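Local coordinates for PILI retraction protein PILT (Thermus thermophilus, PDB 5FL3) that binds ADP and probably hydrolyses ATP to power pilus retraction as a PilT-type secretion ATPase, at residues Leu29-Pro34 with Leu51-Val56; Glu55-Ala60 with Gly99-Val104; Val87-Cys92 with Val108-Pro113; His160-Ile165 with His178-Val183. All coordinates share one frame; numbering follows the deposited sequence.

Contact 1 of 4, residues Leu29-Pro34 with Leu51-Val56; sequences LQAGAP and LTPKEV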
loop_
_atom_site.group_PDB
_atom_site.type_symbol
_atom_site.label_atom_id
_atom_site.label_comp_id
_atom_site.label_asym_id
_atom_site.label_seq_id
_atom_site.Cartn_x
_atom_site.Cartn_y
_atom_site.Cartn_z
ATOM N N LEU A 29 -14.833 9.971 14.607
ATOM C CA LEU A 29 -15.706 10.787 15.459
ATOM C C LEU A 29 -17.188 10.452 15.191
ATOM O O LEU A 29 -17.788 10.928 14.214
ATOM C CB LEU A 29 -15.418 12.277 15.225
ATOM C CG LEU A 29 -13.954 12.632 15.548
ATOM C CD1 LEU A 29 -13.632 14.108 15.393
ATOM C CD2 LEU A 29 -13.597 12.151 16.959
ATOM N N GLN A 30 -17.757 9.613 16.054
ATOM C CA GLN A 30 -19.100 9.084 15.863
ATOM C C GLN A 30 -19.937 9.219 17.133
ATOM O O GLN A 30 -19.455 8.918 18.225
ATOM C CB GLN A 30 -19.049 7.611 15.450
ATOM C CG GLN A 30 -18.340 7.309 14.156
ATOM C CD GLN A 30 -19.082 7.836 12.931
ATOM O OE1 GLN A 30 -20.176 8.386 13.037
ATOM N NE2 GLN A 30 -18.481 7.667 11.763
ATOM N N ALA A 31 -21.193 9.631 16.989
ATOM C CA ALA A 31 -22.080 9.776 18.141
ATOM C C ALA A 31 -22.259 8.454 18.895
ATOM O O ALA A 31 -22.495 7.401 18.290
ATOM C CB ALA A 31 -23.448 10.334 17.706
ATOM N N GLY A 32 -22.137 8.512 20.218
ATOM C CA GLY A 32 -22.356 7.344 21.046
ATOM C C GLY A 32 -21.079 6.601 21.378
ATOM O O GLY A 32 -21.091 5.630 22.133
ATOM N N ALA A 33 -19.973 7.049 20.800
ATOM C CA ALA A 33 -18.674 6.477 21.100
ATOM C C ALA A 33 -17.722 7.576 21.523
ATOM O O ALA A 33 -17.954 8.748 21.262
ATOM C CB ALA A 33 -18.132 5.741 19.918
ATOM N N PRO A 34 -16.652 7.211 22.214
ATOM C CA PRO A 34 -15.673 8.267 22.449
ATOM C C PRO A 34 -14.854 8.496 21.175
ATOM O O PRO A 34 -14.881 7.643 20.279
ATOM C CB PRO A 34 -14.822 7.694 23.575
ATOM C CG PRO A 34 -14.859 6.212 23.312
ATOM C CD PRO A 34 -16.234 5.920 22.782
ATOM N N LEU A 51 -19.110 10.730 22.477
ATOM C CA LEU A 51 -19.507 11.954 21.793
ATOM C C LEU A 51 -21.027 11.991 21.628
ATOM O O LEU A 51 -21.653 10.965 21.347
ATOM C CB LEU A 51 -18.829 12.052 20.421
ATOM C CG LEU A 51 -17.304 12.093 20.421
ATOM C CD1 LEU A 51 -16.769 11.381 19.209
ATOM C CD2 LEU A 51 -16.778 13.522 20.471
ATOM N N THR A 52 -21.624 13.163 21.797
ATOM C CA THR A 52 -23.050 13.323 21.535
ATOM C C THR A 52 -23.227 13.828 20.118
ATOM O O THR A 52 -22.287 14.386 19.536
ATOM C CB THR A 52 -23.713 14.314 22.518
ATOM O OG1 THR A 52 -23.189 15.629 22.286
ATOM C CG2 THR A 52 -23.468 13.886 23.980
ATOM N N PRO A 53 -24.422 13.632 19.547
ATOM C CA PRO A 53 -24.685 14.211 18.228
ATOM C C PRO A 53 -24.307 15.694 18.185
ATOM O O PRO A 53 -23.652 16.158 17.228
ATOM C CB PRO A 53 -26.192 14.025 18.056
ATOM C CG PRO A 53 -26.508 12.828 18.887
ATOM C CD PRO A 53 -25.520 12.764 20.006
ATOM N N LYS A 54 -24.696 16.420 19.234
ATOM C CA LYS A 54 -24.422 17.848 19.306
ATOM C C LYS A 54 -22.920 18.122 19.202
ATOM O O LYS A 54 -22.510 19.004 18.457
ATOM C CB LYS A 54 -25.004 18.450 20.588
ATOM C CG LYS A 54 -25.730 19.776 20.342
ATOM C CD LYS A 54 -27.052 19.873 21.114
ATOM C CE LYS A 54 -27.865 21.086 20.650
ATOM N NZ LYS A 54 -29.182 21.241 21.347
ATOM N N GLU A 55 -22.104 17.348 19.909
ATOM C CA GLU A 55 -20.662 17.561 19.870
ATOM C C GLU A 55 -20.050 17.220 18.517
ATOM O O GLU A 55 -19.147 17.922 18.062
ATOM C CB GLU A 55 -19.972 16.745 20.945
ATOM C CG GLU A 55 -20.110 17.282 22.341
ATOM C CD GLU A 55 -19.771 16.223 23.362
ATOM O OE1 GLU A 55 -20.268 15.087 23.193
ATOM O OE2 GLU A 55 -19.002 16.504 24.309
ATOM N N VAL A 56 -20.516 16.141 17.880
ATOM C CA VAL A 56 -19.959 15.771 16.577
ATOM C C VAL A 56 -20.266 16.874 15.569
ATOM O O VAL A 56 -19.394 17.295 14.823
ATOM C CB VAL A 56 -20.488 14.413 16.057
ATOM C CG1 VAL A 56 -19.875 14.097 14.699
ATOM C CG2 VAL A 56 -20.162 13.312 17.038
#
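L51 is the bump that fills this contact, and the bend that follows L29 is the hollow that takes it. With CG lying anti to the carbonyl carbon (chi1 -61°), the L51 side chain drops between the end of strand 26-30 and the turn beyond it. Its CD1 branch does most of the touching: it meets the backbone N of Q30 at 3.7 Å, lies against P34 C, and crosses the L29 side chain obliquely, with L51 CD1 4.0 Å from L29 CD2. The wall of the hollow is a type II beta turn from Q30 to A33, with G32 at its positive-phi corner. Two backbone bonds clip L51 to this turn: G32 N donates to L51 O (2.7 Å), and L51 N donates to A33 O (2.6 Å). Beyond L51 begins helix 53-63, which packs on the N-terminal antiparallel sheet, and T52 and E55 open it with a capping box. E55 N gives its hydrogen to T52 OG1, while E55 OE1 is gripped by both T52 N and T52 OG1. A second fit lies beside the first, where V56 reaches over the peptide between Q30 and A31, its CG2 3.8 Å from A31 N, and its other branch CG1 lies 3.8 Å from L29 O. The small bump of A31 CB fits against the P53 ring, touching P53 CD at 3.9 Å, and S100 of strand 100-108 borders both residues.

Contact 2 of 4, residues Glu55-Ala60 with Gly99-Val104; sequences EVEAIA and GSFGLV
F101 O accepts a hydrogen bond from S100 OG (3.2 Å), the donor tilted 26° from the carbonyl plane, and the methyl CG1 of V56 packs near the same oxygen. This is helix-on-sheet packing in the N-terminal domain: helix 53-63 lies over strand 100-108 of the antiparallel sheet, the local axes passing 7.5 Å apart at 55°. No hydrogen bond crosses between the two segments, so side chains carry the contact. V56 CG1, anti to its backbone N, points down between the side chains of F101 and L103; it reaches F101 CB at 4.1 Å and also lies over G102 CA. On one flank E57 lies at the edge of the F101 ring. Its CG, near the ring plane, is 3.9 Å from F101 CD2, and the carboxylate is turned 68° from the ring. That carboxylate has its charged partner one turn on, where E57 OE2 forms a salt bridge with R61. L94 of strand 88-97 touches A60, F101 and L103; toward strand 26-30, the methyl branch CG2 of I59 meets L103 CD2 at 3.6 Å.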
loop_
_atom_site.group_PDB
_atom_site.type_symbol
_atom_site.label_atom_id
_atom_site.label_comp_id
_atom_site.label_asym_id
_atom_site.label_seq_id
_atom_site.Cartn_x
_atom_site.Cartn_y
_atom_site.Cartn_z
ATOM N N GLU A 55 -22.104 17.348 19.909
ATOM C CA GLU A 55 -20.662 17.561 19.870
ATOM C C GLU A 55 -20.050 17.220 18.517
ATOM O O GLU A 55 -19.147 17.922 18.062
ATOM C CB GLU A 55 -19.972 16.745 20.945
ATOM C CG GLU A 55 -20.110 17.282 22.341
ATOM C CD GLU A 55 -19.771 16.223 23.362
ATOM O OE1 GLU A 55 -20.268 15.087 23.193
ATOM O OE2 GLU A 55 -19.002 16.504 24.309
ATOM N N VAL A 56 -20.516 16.141 17.880
ATOM C CA VAL A 56 -19.959 15.771 16.577
ATOM C C VAL A 56 -20.266 16.874 15.569
ATOM O O VAL A 56 -19.394 17.295 14.823
ATOM C CB VAL A 56 -20.488 14.413 16.057
ATOM C CG1 VAL A 56 -19.875 14.097 14.699
ATOM C CG2 VAL A 56 -20.162 13.312 17.038
ATOM N N GLU A 57 -21.490 17.376 15.587
ATOM C CA GLU A 57 -21.855 18.475 14.710
ATOM C C GLU A 57 -20.969 19.706 14.908
ATOM O O GLU A 57 -20.577 20.360 13.934
ATOM C CB GLU A 57 -23.306 18.848 14.926
ATOM C CG GLU A 57 -23.798 19.949 14.025
ATOM C CD GLU A 57 -25.303 20.071 14.062
ATOM O OE1 GLU A 57 -25.912 19.439 14.956
ATOM O OE2 GLU A 57 -25.873 20.786 13.207
ATOM N N ALA A 58 -20.640 20.008 16.164
ATOM C CA ALA A 58 -19.842 21.191 16.487
ATOM C C ALA A 58 -18.444 21.024 15.935
ATOM O O ALA A 58 -17.870 21.957 15.355
ATOM C CB ALA A 58 -19.796 21.439 18.008
ATOM N N ILE A 59 -17.897 19.826 16.118
ATOM C CA ILE A 59 -16.614 19.494 15.528
ATOM C C ILE A 59 -16.648 19.680 14.009
ATOM O O ILE A 59 -15.767 20.341 13.440
ATOM C CB ILE A 59 -16.215 18.081 15.869
ATOM C CG1 ILE A 59 -15.914 18.005 17.368
ATOM C CG2 ILE A 59 -15.031 17.664 15.018
ATOM C CD1 ILE A 59 -15.567 16.640 17.841
ATOM N N ALA A 60 -17.675 19.125 13.366
ATOM C CA ALA A 60 -17.874 19.324 11.939
ATOM C C ALA A 60 -17.911 20.814 11.562
ATOM O O ALA A 60 -17.169 21.253 10.676
ATOM C CB ALA A 60 -19.144 18.636 11.480
ATOM N N GLY A 99 -29.440 9.790 12.107
ATOM C CA GLY A 99 -29.865 11.154 12.353
ATOM C C GLY A 99 -28.728 12.058 12.777
ATOM O O GLY A 99 -28.922 13.239 13.080
ATOM N N SER A 100 -27.525 11.508 12.789
ATOM C CA SER A 100 -26.433 12.230 13.405
ATOM C C SER A 100 -25.240 12.335 12.479
ATOM O O SER A 100 -25.023 11.450 11.637
ATOM C CB SER A 100 -26.039 11.545 14.706
ATOM O OG SER A 100 -24.889 12.158 15.222
ATOM N N PHE A 101 -24.475 13.413 12.622
ATOM C CA PHE A 101 -23.245 13.548 11.840
ATOM C C PHE A 101 -22.180 12.594 12.350
ATOM O O PHE A 101 -22.128 12.255 13.545
ATOM C CB PHE A 101 -22.706 14.982 11.850
ATOM C CG PHE A 101 -23.438 15.908 10.918
ATOM C CD1 PHE A 101 -23.519 15.629 9.561
ATOM C CD2 PHE A 101 -24.062 17.052 11.393
ATOM C CE1 PHE A 101 -24.208 16.477 8.687
ATOM C CE2 PHE A 101 -24.746 17.909 10.522
ATOM C CZ PHE A 101 -24.814 17.619 9.170
ATOM N N GLY A 102 -21.358 12.138 11.417
ATOM C CA GLY A 102 -20.185 11.346 11.726
ATOM C C GLY A 102 -18.994 11.942 11.010
ATOM O O GLY A 102 -19.139 12.695 10.051
ATOM N N LEU A 103 -17.799 11.594 11.458
ATOM C CA LEU A 103 -16.606 12.180 10.891
ATOM C C LEU A 103 -15.479 11.163 10.886
ATOM O O LEU A 103 -15.181 10.533 11.909
ATOM C CB LEU A 103 -16.210 13.420 11.684
ATOM C CG LEU A 103 -15.477 14.563 10.985
ATOM C CD1 LEU A 103 -16.272 15.024 9.791
ATOM C CD2 LEU A 103 -15.233 15.720 11.960
ATOM N N VAL A 104 -14.873 10.966 9.724
ATOM C CA VAL A 104 -13.714 10.095 9.642
ATOM C C VAL A 104 -12.587 10.876 9.004
ATOM O O VAL A 104 -12.702 11.336 7.874
ATOM C CB VAL A 104 -13.980 8.808 8.839
ATOM C CG1 VAL A 104 -12.703 7.997 8.759
ATOM C CG2 VAL A 104 -15.082 7.986 9.496
#

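Contact 3 of 4, residues Val87-Cys92 with Val108-Pro113; sequences VARFRC and VSEVIP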
loop_
_atom_site.group_PDB
_atom_site.type_symbol
_atom_site.label_atom_id
_atom_site.label_comp_id
_atom_site.label_asym_id
_atom_site.label_seq_id
_atom_site.Cartn_x
_atom_site.Cartn_y
_atom_site.Cartn_z
ATOM N N VAL A 87 1.287 20.503 11.692
ATOM C CA VAL A 87 0.911 19.343 12.505
ATOM C C VAL A 87 0.554 18.147 11.617
ATOM O O VAL A 87 1.187 17.091 11.690
ATOM C CB VAL A 87 -0.267 19.679 13.440
ATOM C CG1 VAL A 87 -0.663 18.469 14.257
ATOM C CG2 VAL A 87 0.102 20.841 14.352
ATOM N N ALA A 88 -0.452 18.323 10.769
ATOM C CA ALA A 88 -0.866 17.266 9.868
ATOM C C ALA A 88 -1.771 17.797 8.784
ATOM O O ALA A 88 -2.365 18.880 8.916
ATOM C CB ALA A 88 -1.574 16.171 10.626
ATOM N N ARG A 89 -1.866 17.014 7.713
ATOM C CA ARG A 89 -2.883 17.178 6.682
ATOM C C ARG A 89 -3.842 16.011 6.767
ATOM O O ARG A 89 -3.406 14.850 6.887
ATOM C CB ARG A 89 -2.270 17.241 5.285
ATOM C CG ARG A 89 -1.189 18.288 5.101
ATOM C CD ARG A 89 -1.177 18.773 3.667
ATOM N NE ARG A 89 -0.010 19.595 3.366
ATOM C CZ ARG A 89 0.213 20.176 2.187
ATOM N NH1 ARG A 89 -0.664 20.042 1.189
ATOM N NH2 ARG A 89 1.312 20.903 2.005
ATOM N N PHE A 90 -5.137 16.331 6.700
ATOM C CA PHE A 90 -6.225 15.359 6.794
ATOM C C PHE A 90 -7.090 15.383 5.553
ATOM O O PHE A 90 -7.356 16.440 4.998
ATOM C CB PHE A 90 -7.131 15.637 8.008
ATOM C CG PHE A 90 -6.411 15.689 9.331
ATOM C CD1 PHE A 90 -6.213 14.529 10.081
ATOM C CD2 PHE A 90 -5.951 16.900 9.838
ATOM C CE1 PHE A 90 -5.553 14.570 11.319
ATOM C CE2 PHE A 90 -5.280 16.954 11.075
ATOM C CZ PHE A 90 -5.081 15.783 11.811
ATOM N N ARG A 91 -7.545 14.214 5.119
ATOM C CA ARG A 91 -8.716 14.150 4.267
ATOM C C ARG A 91 -9.853 13.683 5.169
ATOM O O ARG A 91 -9.670 12.795 5.993
ATOM C CB ARG A 91 -8.516 13.215 3.069
ATOM C CG ARG A 91 -7.700 13.811 1.923
ATOM C CD ARG A 91 -8.376 13.573 0.567
ATOM N NE ARG A 91 -9.560 14.415 0.400
ATOM C CZ ARG A 91 -9.602 15.547 -0.305
ATOM N NH1 ARG A 91 -8.525 15.974 -0.950
ATOM N NH2 ARG A 91 -10.734 16.249 -0.380
ATOM N N CYS A 92 -11.017 14.302 5.032
ATOM C CA CYS A 92 -12.106 14.088 5.973
ATOM C C CYS A 92 -13.382 13.676 5.273
ATOM O O CYS A 92 -13.765 14.250 4.255
ATOM C CB CYS A 92 -12.361 15.355 6.803
ATOM S SG CYS A 92 -10.870 16.001 7.574
ATOM N N VAL A 108 -2.792 12.434 6.139
ATOM C CA VAL A 108 -1.924 12.339 4.961
ATOM C C VAL A 108 -0.514 12.625 5.443
ATOM O O VAL A 108 -0.208 13.767 5.769
ATOM C CB VAL A 108 -2.319 13.364 3.848
ATOM C CG1 VAL A 108 -1.631 13.044 2.531
ATOM C CG2 VAL A 108 -3.839 13.429 3.662
ATOM N N SER A 109 0.350 11.623 5.536
ATOM C CA SER A 109 1.663 11.909 6.111
ATOM C C SER A 109 2.663 12.409 5.088
ATOM O O SER A 109 2.616 12.051 3.908
ATOM C CB SER A 109 2.262 10.695 6.810
ATOM O OG SER A 109 3.328 11.115 7.676
ATOM N N GLU A 110 3.572 13.244 5.568
ATOM C CA GLU A 110 4.638 13.762 4.742
ATOM C C GLU A 110 5.952 13.216 5.236
ATOM O O GLU A 110 7.008 13.637 4.797
ATOM C CB GLU A 110 4.644 15.275 4.776
ATOM C CG GLU A 110 3.256 15.866 4.779
ATOM C CD GLU A 110 3.298 17.364 4.609
ATOM O OE1 GLU A 110 4.118 17.825 3.774
ATOM O OE2 GLU A 110 2.528 18.068 5.315
ATOM N N VAL A 111 5.874 12.268 6.160
ATOM C CA VAL A 111 7.063 11.681 6.754
ATOM C C VAL A 111 7.198 10.230 6.309
ATOM O O VAL A 111 6.372 9.385 6.653
ATOM C CB VAL A 111 7.027 11.765 8.293
ATOM C CG1 VAL A 111 8.131 10.914 8.892
ATOM C CG2 VAL A 111 7.147 13.217 8.743
ATOM N N ILE A 112 8.247 9.957 5.541
ATOM C CA ILE A 112 8.421 8.671 4.904
ATOM C C ILE A 112 9.406 7.800 5.648
ATOM O O ILE A 112 10.578 8.140 5.764
ATOM C CB ILE A 112 8.907 8.817 3.461
ATOM C CG1 ILE A 112 7.814 9.467 2.609
ATOM C CG2 ILE A 112 9.333 7.449 2.902
ATOM C CD1 ILE A 112 8.281 9.835 1.216
ATOM N N PRO A 113 8.927 6.654 6.138
ATOM C CA PRO A 113 9.764 5.726 6.896
ATOM C C PRO A 113 10.911 5.198 6.041
ATOM O O PRO A 113 10.758 5.093 4.824
ATOM C CB PRO A 113 8.783 4.605 7.266
ATOM C CG PRO A 113 7.413 5.215 7.122
ATOM C CD PRO A 113 7.545 6.162 5.989
#
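The link between the N-terminal antiparallel sheet and the ADP-binding domain starts at V108, which meets R89 of strand 88-97 and whose side chain is about 11 Å from the bound ADP. One backbone hydrogen bond joins the pair, V108 N to R89 O (2.6 Å, 163° at the hydrogen). Above it the V108 side chain leans back over strand 88-97: CG2, anti to the carbonyl carbon, lies 3.6 Å from R89 O and reaches R91 CG at 4.3 Å. V108 CB faces R89 CB at 4.1 Å. L175, from a loop outside the sheet, touches both side chains. R89 then stretches out, extended from CG to NE, and E110 crosses it at about a right angle. The salt bridge between R89 NE and E110 OE2 is long (3.5 Å), and the guanidinium and carboxylate planes stand 86° apart, so the charges meet without the parallel, two-pronged pairing such groups can make. The same E110 OE2 rests on the aliphatic part of the arginine, 3.7 Å from R89 CG. R91 directs its own guanidinium elsewhere, to a salt bridge with D79. Past V108 the chain is bent by an ST turn in which S109 OG accepts from V111 N (3.2 Å). It then runs on to helix 115-118, whose L118 contacts ADP, consistent with a linker between the N-terminal and P-loop NTPase domains, as in other secretion ATPases of this family.

Contact 4 of 4, residues His160-Ile165 with His178-Val183; sequences HYAKNI and HKKSLV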
loop_
_atom_site.group_PDB
_atom_site.type_symbol
_atom_site.label_atom_id
_atom_site.label_comp_id
_atom_site.label_asym_id
_atom_site.label_seq_id
_atom_site.Cartn_x
_atom_site.Cartn_y
_atom_site.Cartn_z
ATOM N N HIS A 160 17.809 9.965 -5.278
ATOM C CA HIS A 160 19.058 9.523 -5.885
ATOM C C HIS A 160 19.027 9.557 -7.401
ATOM O O HIS A 160 20.045 9.325 -8.017
ATOM C CB HIS A 160 19.424 8.096 -5.439
ATOM C CG HIS A 160 19.782 7.994 -3.996
ATOM N ND1 HIS A 160 19.240 7.042 -3.160
ATOM C CD2 HIS A 160 20.605 8.744 -3.228
ATOM C CE1 HIS A 160 19.723 7.201 -1.940
ATOM N NE2 HIS A 160 20.550 8.231 -1.955
ATOM N N TYR A 161 17.863 9.813 -7.997
ATOM C CA TYR A 161 17.712 9.803 -9.453
ATOM C C TYR A 161 16.986 11.041 -9.972
ATOM O O TYR A 161 16.108 11.573 -9.311
ATOM C CB TYR A 161 16.956 8.559 -9.908
ATOM C CG TYR A 161 17.611 7.240 -9.567
ATOM C CD1 TYR A 161 18.564 6.679 -10.403
ATOM C CD2 TYR A 161 17.250 6.536 -8.427
ATOM C CE1 TYR A 161 19.151 5.460 -10.103
ATOM C CE2 TYR A 161 17.825 5.323 -8.121
ATOM C CZ TYR A 161 18.779 4.787 -8.962
ATOM O OH TYR A 161 19.361 3.573 -8.657
ATOM N N ALA A 162 17.353 11.504 -11.159
ATOM C CA ALA A 162 16.670 12.651 -11.757
ATOM C C ALA A 162 15.623 12.162 -12.765
ATOM O O ALA A 162 15.903 12.003 -13.949
ATOM C CB ALA A 162 17.663 13.587 -12.417
ATOM N N LYS A 163 14.416 11.924 -12.272
ATOM C CA LYS A 163 13.384 11.298 -13.066
ATOM C C LYS A 163 12.043 12.002 -12.969
ATOM O O LYS A 163 11.783 12.795 -12.054
ATOM C CB LYS A 163 13.236 9.833 -12.647
ATOM C CG LYS A 163 14.319 8.956 -13.240
ATOM C CD LYS A 163 14.446 7.651 -12.511
ATOM C CE LYS A 163 15.636 6.853 -13.052
ATOM N NZ LYS A 163 15.333 6.176 -14.349
ATOM N N ASN A 164 11.187 11.722 -13.936
ATOM C CA ASN A 164 9.826 12.185 -13.832
ATOM C C ASN A 164 8.922 11.048 -13.313
ATOM O O ASN A 164 8.698 10.043 -13.989
ATOM C CB ASN A 164 9.357 12.708 -15.176
ATOM C CG ASN A 164 8.019 13.361 -15.088
ATOM O OD1 ASN A 164 7.705 14.028 -14.088
ATOM N ND2 ASN A 164 7.197 13.169 -16.121
ATOM N N ILE A 165 8.428 11.207 -12.098
ATOM C CA ILE A 165 7.626 10.191 -11.424
ATOM C C ILE A 165 6.181 10.623 -11.362
ATOM O O ILE A 165 5.873 11.654 -10.756
ATOM C CB ILE A 165 8.096 9.954 -9.992
ATOM C CG1 ILE A 165 9.565 9.492 -9.951
ATOM C CG2 ILE A 165 7.192 8.985 -9.320
ATOM C CD1 ILE A 165 10.166 9.566 -8.528
ATOM N N HIS A 178 9.535 17.575 -4.169
ATOM C CA HIS A 178 10.576 17.500 -5.190
ATOM C C HIS A 178 11.934 17.341 -4.494
ATOM O O HIS A 178 12.243 18.045 -3.531
ATOM C CB HIS A 178 10.500 18.758 -6.082
ATOM C CG HIS A 178 11.731 19.043 -6.892
ATOM N ND1 HIS A 178 12.130 18.260 -7.959
ATOM C CD2 HIS A 178 12.626 20.064 -6.822
ATOM C CE1 HIS A 178 13.230 18.769 -8.492
ATOM N NE2 HIS A 178 13.551 19.864 -7.817
ATOM N N LYS A 179 12.711 16.356 -4.924
ATOM C CA LYS A 179 14.084 16.242 -4.464
ATOM C C LYS A 179 14.957 16.208 -5.705
ATOM O O LYS A 179 15.160 17.254 -6.344
ATOM C CB LYS A 179 14.278 15.018 -3.576
ATOM C CG LYS A 179 13.472 15.128 -2.274
ATOM C CD LYS A 179 13.647 13.921 -1.358
ATOM C CE LYS A 179 12.730 14.023 -0.136
ATOM N NZ LYS A 179 12.816 12.838 0.758
ATOM N N LYS A 180 15.433 15.031 -6.085
ATOM C CA LYS A 180 16.179 14.932 -7.330
ATOM C C LYS A 180 15.239 14.682 -8.507
ATOM O O LYS A 180 15.572 14.987 -9.645
ATOM C CB LYS A 180 17.233 13.831 -7.235
ATOM C CG LYS A 180 18.330 13.926 -8.293
ATOM C CD LYS A 180 19.695 13.457 -7.748
ATOM C CE LYS A 180 20.790 13.538 -8.835
ATOM N NZ LYS A 180 22.177 13.393 -8.283
ATOM N N SER A 181 14.065 14.128 -8.216
ATOM C CA SER A 181 13.053 13.808 -9.228
ATOM C C SER A 181 11.887 14.765 -9.196
ATOM O O SER A 181 11.703 15.484 -8.226
ATOM C CB SER A 181 12.504 12.400 -9.023
ATOM O OG SER A 181 13.492 11.423 -9.232
ATOM N N LEU A 182 11.111 14.779 -10.274
ATOM C CA LEU A 182 9.775 15.352 -10.233
ATOM C C LEU A 182 8.815 14.265 -9.757
ATOM O O LEU A 182 8.898 13.114 -10.177
ATOM C CB LEU A 182 9.335 15.876 -11.593
ATOM C CG LEU A 182 10.144 17.001 -12.210
ATOM C CD1 LEU A 182 9.541 17.370 -13.570
ATOM C CD2 LEU A 182 10.145 18.180 -11.270
ATOM N N VAL A 183 7.920 14.624 -8.855
ATOM C CA VAL A 183 6.923 13.691 -8.388
ATOM C C VAL A 183 5.569 14.330 -8.625
ATOM O O VAL A 183 5.198 15.279 -7.945
ATOM C CB VAL A 183 7.123 13.332 -6.908
ATOM C CG1 VAL A 183 6.186 12.203 -6.504
ATOM C CG2 VAL A 183 8.532 12.897 -6.693
#
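A chi1 of -65° at S181 sets OG anti to its own carbonyl carbon and aims it at the backbone of Y161 to K163; at I165, chi1 of -59° and chi2 of 166° carry CD1 to the same serine. Together they close the start of a parallel strand pair, 164-169 beside 182-187, at one edge of the mixed sheet of the P-loop NTPase domain. S181 OG works in both directions, donating to Y161 O (2.6 Å) from above the carbonyl plane and accepting from K163 N (3.2 Å). The side chain thus bridges the loop residues just ahead of the sheet ladder. The ladder itself begins with L182 N to K163 O (2.7 Å) and continues with I165 N to L182 O (2.7 Å). On the loop side K180 CB and CG pack on Y161 O, CD meets the peptide between H160 and Y161, and A162 CA makes a CA-H...O contact with K180 O. N158, near the end of helix 146-160, receives the backbone N of S181 on its OD1, tying the loop to the helix that starts in the Walker A motif. The sheet's two faces differ: on one, N164 OD1 rests 3.5 Å from L182 CB while N164 ND2 bonds to D206 O; on the other, I165 CD1 touches S181 CB at 3.7 Å and V183 CG2 at 4.1 Å.

Contacts 1 and 2 are one packing unit: their centres are 6 Å apart, both use helix 53-63, and a probable hydrogen bond from L29 N to L103 O joins their neighbouring strands. Contact 3 belongs to the same antiparallel sheet, with its centre about 22 Å from that of contact 2. Along the chain contact 2 starts where contact 1 ends, the segments of contacts 2 and 3 alternate, and contact 4 comes last. It lies in the second, mixed sheet, its centre 41 to 44 Å from those of contacts 1 and 2 but 20 Å from that of contact 3, whose nearest atoms are about 5 Å away. Contact 3 thus stands at the passage from the N-terminal domain to the nucleotide-binding domain.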